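PDB 6BFI: VIN1 from Oscarella pearsei, which binds actin filaments and may play a role in cell-cell adhesion, as a sponge member of the vinculin/alpha-catenin family. Local coordinates for residues V3-T7 with Q250-T254; D67-E73 with A126-R132. All coordinates share one frame; numbering follows the deposited sequence.

Interaction 1 (V3-T7 with Q250-T254)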
# COMPACT_ATOMS: atom_id res chain seq x y z
N VAL A 3 1.69 21.95 -17.58
CA VAL A 3 2.42 20.91 -18.30
C VAL A 3 2.02 19.54 -17.74
O VAL A 3 1.76 19.39 -16.54
CB VAL A 3 3.93 21.15 -18.21
CG1 VAL A 3 4.40 21.14 -16.76
CG2 VAL A 3 4.69 20.12 -19.04
N LYS A 4 1.96 18.55 -18.62
CA LYS A 4 1.51 17.21 -18.26
C LYS A 4 2.59 16.18 -18.57
O LYS A 4 3.35 16.33 -19.54
CB LYS A 4 0.22 16.84 -18.99
CG LYS A 4 -0.97 17.75 -18.68
CD LYS A 4 -1.39 17.64 -17.23
CE LYS A 4 -2.60 18.50 -16.94
NZ LYS A 4 -3.08 18.32 -15.54
N PHE A 5 2.65 15.13 -17.74
CA PHE A 5 3.54 14.01 -17.99
C PHE A 5 2.94 12.70 -17.49
O PHE A 5 3.68 11.81 -17.04
CB PHE A 5 4.92 14.23 -17.35
CG PHE A 5 4.96 15.35 -16.35
CD1 PHE A 5 4.37 15.21 -15.10
CD2 PHE A 5 5.60 16.54 -16.66
CE1 PHE A 5 4.41 16.25 -14.18
CE2 PHE A 5 5.65 17.58 -15.74
CZ PHE A 5 5.05 17.43 -14.51
N HIS A 6 1.62 12.56 -17.55
CA HIS A 6 0.93 11.35 -17.14
C HIS A 6 1.01 10.24 -18.19
O HIS A 6 0.44 9.17 -17.97
CB HIS A 6 -0.54 11.66 -16.83
CG HIS A 6 -1.27 12.30 -17.97
ND1 HIS A 6 -2.16 11.61 -18.77
CD2 HIS A 6 -1.25 13.57 -18.45
CE1 HIS A 6 -2.65 12.42 -19.68
NE2 HIS A 6 -2.11 13.62 -19.51
N THR A 7 1.71 10.48 -19.29
CA THR A 7 1.76 9.56 -20.42
C THR A 7 3.21 9.40 -20.86
O THR A 7 3.98 10.37 -20.87
CB THR A 7 0.88 10.09 -21.57
OG1 THR A 7 -0.47 9.64 -21.39
CG2 THR A 7 1.39 9.64 -22.92
N GLN A 250 -9.53 9.45 -16.61
CA GLN A 250 -9.53 10.90 -16.77
C GLN A 250 -8.55 11.61 -15.85
O GLN A 250 -8.48 12.85 -15.89
CB GLN A 250 -10.94 11.45 -16.55
CG GLN A 250 -11.96 10.97 -17.58
CD GLN A 250 -13.37 11.44 -17.28
OE1 GLN A 250 -13.75 11.58 -16.12
NE2 GLN A 250 -14.15 11.68 -18.33
N LEU A 251 -7.80 10.88 -15.03
CA LEU A 251 -6.79 11.50 -14.18
C LEU A 251 -5.57 11.87 -15.01
O LEU A 251 -5.02 11.03 -15.74
CB LEU A 251 -6.40 10.57 -13.04
CG LEU A 251 -7.42 10.45 -11.90
CD1 LEU A 251 -6.85 9.61 -10.77
CD2 LEU A 251 -7.82 11.83 -11.40
N THR A 252 -5.14 13.13 -14.91
CA THR A 252 -3.95 13.62 -15.58
C THR A 252 -2.94 14.16 -14.57
O THR A 252 -2.16 15.06 -14.89
CB THR A 252 -4.30 14.68 -16.61
OG1 THR A 252 -4.90 15.81 -15.96
CG2 THR A 252 -5.26 14.13 -17.65
N THR A 253 -2.95 13.62 -13.35
CA THR A 253 -2.14 14.15 -12.26
C THR A 253 -1.36 13.02 -11.59
O THR A 253 -1.78 11.86 -11.60
CB THR A 253 -3.01 14.85 -11.21
OG1 THR A 253 -4.05 13.97 -10.77
CG2 THR A 253 -3.63 16.12 -11.79
N THR A 254 -0.22 13.39 -11.01
CA THR A 254 0.53 12.45 -10.19
C THR A 254 -0.25 12.15 -8.92
O THR A 254 -0.68 13.06 -8.21
CB THR A 254 1.91 13.03 -9.85
OG1 THR A 254 2.63 13.31 -11.05
CG2 THR A 254 2.71 12.05 -9.00

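Interaction 2 (D67-E73 with A126-R132)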
# COMPACT_ATOMS: atom_id res chain seq x y z
N ASP A 67 -13.90 13.68 -34.62
CA ASP A 67 -14.48 14.45 -33.54
C ASP A 67 -14.07 15.91 -33.71
O ASP A 67 -12.88 16.21 -33.83
CB ASP A 67 -14.05 13.92 -32.17
CG ASP A 67 -12.54 13.80 -32.03
OD1 ASP A 67 -11.87 13.59 -33.06
OD2 ASP A 67 -12.04 13.91 -30.89
N GLU A 68 -15.06 16.80 -33.72
CA GLU A 68 -14.80 18.21 -34.02
C GLU A 68 -14.14 18.94 -32.87
O GLU A 68 -13.58 20.02 -33.09
CB GLU A 68 -16.11 18.91 -34.41
CG GLU A 68 -16.74 18.38 -35.69
CD GLU A 68 -15.96 18.76 -36.93
OE1 GLU A 68 -15.17 19.73 -36.87
OE2 GLU A 68 -16.14 18.10 -37.97
N ASP A 69 -14.19 18.39 -31.65
CA ASP A 69 -13.52 19.04 -30.53
C ASP A 69 -12.01 19.05 -30.72
O ASP A 69 -11.35 20.06 -30.48
CB ASP A 69 -13.90 18.33 -29.23
CG ASP A 69 -15.40 18.18 -29.07
OD1 ASP A 69 -16.13 19.14 -29.37
OD2 ASP A 69 -15.84 17.08 -28.65
N PHE A 70 -11.45 17.92 -31.16
CA PHE A 70 -10.02 17.84 -31.44
C PHE A 70 -9.63 18.80 -32.57
O PHE A 70 -8.69 19.59 -32.43
CB PHE A 70 -9.66 16.40 -31.79
CG PHE A 70 -8.22 16.19 -32.16
CD1 PHE A 70 -7.21 16.39 -31.23
CD2 PHE A 70 -7.88 15.75 -33.43
CE1 PHE A 70 -5.89 16.19 -31.57
CE2 PHE A 70 -6.56 15.55 -33.77
CZ PHE A 70 -5.56 15.76 -32.84
N LYS A 71 -10.38 18.75 -33.68
CA LYS A 71 -10.09 19.62 -34.81
C LYS A 71 -10.23 21.09 -34.45
O LYS A 71 -9.60 21.95 -35.08
CB LYS A 71 -11.01 19.27 -35.98
CG LYS A 71 -10.91 17.83 -36.44
CD LYS A 71 -12.03 17.49 -37.41
CE LYS A 71 -11.94 16.05 -37.86
NZ LYS A 71 -13.11 15.66 -38.71
N ALA A 72 -11.06 21.41 -33.45
CA ALA A 72 -11.22 22.79 -33.03
C ALA A 72 -10.14 23.23 -32.06
O ALA A 72 -9.72 24.40 -32.09
CB ALA A 72 -12.60 22.99 -32.40
N GLU A 73 -9.66 22.33 -31.20
CA GLU A 73 -8.66 22.67 -30.20
C GLU A 73 -7.23 22.60 -30.73
O GLU A 73 -6.32 23.11 -30.07
CB GLU A 73 -8.79 21.75 -28.98
CG GLU A 73 -10.10 21.90 -28.22
CD GLU A 73 -10.31 20.80 -27.20
OE1 GLU A 73 -9.41 19.94 -27.06
OE2 GLU A 73 -11.37 20.78 -26.55
N ALA A 126 -4.83 15.78 -28.13
CA ALA A 126 -4.93 14.41 -28.62
C ALA A 126 -5.25 13.44 -27.48
O ALA A 126 -6.14 12.59 -27.61
CB ALA A 126 -3.63 14.01 -29.33
N ASP A 127 -4.52 13.57 -26.36
CA ASP A 127 -4.79 12.69 -25.22
C ASP A 127 -6.22 12.84 -24.73
O ASP A 127 -6.87 11.85 -24.37
CB ASP A 127 -3.80 12.99 -24.09
CG ASP A 127 -3.92 12.01 -22.94
OD1 ASP A 127 -3.24 10.97 -22.97
OD2 ASP A 127 -4.70 12.28 -22.00
N ARG A 128 -6.74 14.07 -24.72
CA ARG A 128 -8.12 14.29 -24.32
C ARG A 128 -9.09 13.66 -25.32
O ARG A 128 -10.14 13.14 -24.92
CB ARG A 128 -8.40 15.79 -24.19
CG ARG A 128 -7.93 16.40 -22.89
CD ARG A 128 -8.29 17.88 -22.82
NE ARG A 128 -7.59 18.65 -23.85
CZ ARG A 128 -7.82 19.93 -24.11
NH1 ARG A 128 -8.75 20.59 -23.43
NH2 ARG A 128 -7.14 20.55 -25.05
N SER A 129 -8.75 13.69 -26.61
CA SER A 129 -9.57 13.00 -27.60
C SER A 129 -9.64 11.51 -27.30
O SER A 129 -10.74 10.92 -27.25
CB SER A 129 -9.01 13.25 -29.00
OG SER A 129 -9.80 12.63 -30.00
N GLU A 130 -8.48 10.88 -27.06
CA GLU A 130 -8.46 9.45 -26.76
C GLU A 130 -9.28 9.14 -25.52
O GLU A 130 -10.11 8.22 -25.52
CB GLU A 130 -7.02 8.98 -26.59
CG GLU A 130 -6.09 9.33 -27.75
CD GLU A 130 -6.42 8.58 -29.03
OE1 GLU A 130 -7.12 7.54 -28.96
OE2 GLU A 130 -5.98 9.03 -30.11
N VAL A 131 -9.07 9.90 -24.44
CA VAL A 131 -9.79 9.63 -23.20
C VAL A 131 -11.29 9.82 -23.40
O VAL A 131 -12.10 9.06 -22.85
CB VAL A 131 -9.25 10.52 -22.06
CG1 VAL A 131 -10.11 10.37 -20.81
CG2 VAL A 131 -7.81 10.16 -21.76
N ARG A 132 -11.69 10.81 -24.20
CA ARG A 132 -13.11 10.98 -24.49
C ARG A 132 -13.68 9.76 -25.21
O ARG A 132 -14.80 9.32 -24.91
CB ARG A 132 -13.34 12.25 -25.32
CG ARG A 132 -13.30 13.54 -24.53
CD ARG A 132 -13.94 14.68 -25.30
NE ARG A 132 -13.35 14.84 -26.63
CZ ARG A 132 -12.38 15.70 -26.93
NH1 ARG A 132 -11.88 16.49 -25.99
NH2 ARG A 132 -11.91 15.77 -28.16

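Interaction 1 (V3-T7 with Q250-T254)
Two loops of the helical vinculin fold meet where H6 and K4, in the N-terminal lead into helix 8-32, close on T252 in the connection that follows helix 224-249. The CB of T252 sits over one face of the H6 imidazole in a CH-pi contact, 3.9 Å from the ring centroid and 17° off its normal. CG2 of T252 covers the same face farther along, 3.7 Å from H6 NE2. With chi1 at 56°, CG of H6 lies between the backbone N and the carbonyl carbon, a setting that lays the ring beside the T252 side chain with one face against it. K4 comes in from another direction: its chain bends at chi2 (-65°) and then runs straight, bringing NZ to 3.1 Å from T252 OG1 in a hydrogen bond. A weak second bond joins K4 NZ to T252 O at 3.4 Å. Helix 102-145 backs this group, its M124 touching both K4 and H6. With the imidazole cut back to an alanine, CB and CG2 of T252 would probably lose the flat surface they rest on. One threonine thus meets the N-terminal loop in two ways, its carbon side packed on a ring and its oxygens drawn to an ammonium group.

Interaction 2 (D67-E73 with A126-R132)
D67 and S129 make the short bond of this contact: OG of S129 donates to OD2 of D67 at 2.7 Å, meeting the carboxylate on its syn side and 25° out of its plane. The same oxygen takes a weak hydrogen bond from NH2 of R132 at 3.3 Å, part of a salt bridge, and lies at the edge of the guanidinium near its plane. One carboxylate oxygen is therefore gripped by both a hydroxyl and a cation. D69 completes the network differently. Its CB rests over a face of the R132 guanidinium, 3.4 Å from NH2, while OD2 makes a long, purely electrostatic bridge to NE at 3.9 Å. The bend of R132 at chi3 (-54°) folds its head back over its own helix, where S129 CA and R128 O lie against the face opposite D69. One turn along, OE1 of E73 sits above the face of the R128 guanidinium, 3.1 Å from NH2, so this bridge rests on charge with no N-H directed at the oxygen. Beneath the polar groups, CE1 of F70 packs on CB of A126 at 3.9 Å; its side chain also touches C125 and M61. Farther out, S65 bonds the other oxygen of D67, and M124 O takes a weak bond from R128 NE. Helices 68-97 and 102-145 run antiparallel here, their local axes 9.6 Å apart at 172°, the side-by-side packing of a vinculin-family helical bundle, with charged pairs along the outer seam and an aromatic ring turned inward.

Overall arrangement
Interactions 1 and 2 lie on the same side of the chain's centre, their own centres about 16 Å apart. Interaction 2 falls between the two segments of interaction 1 in sequence: it pairs the start of helix 68-97 with helix 102-145, whereas 3-7 and 250-254 flank a long, mostly helical run. Helix 102-145 serves both. D127 and V131, two residues of that helix that make no contact with 67-73, reach the loops, D127 packing against H6 and weakly hydrogen-bonded to T7, and V131 packing against Q250; D127 also forms a salt bridge with R178. The N-terminal loop and the exit of helix 224-249 therefore meet beside a helix that also pairs antiparallel with helix 68-97.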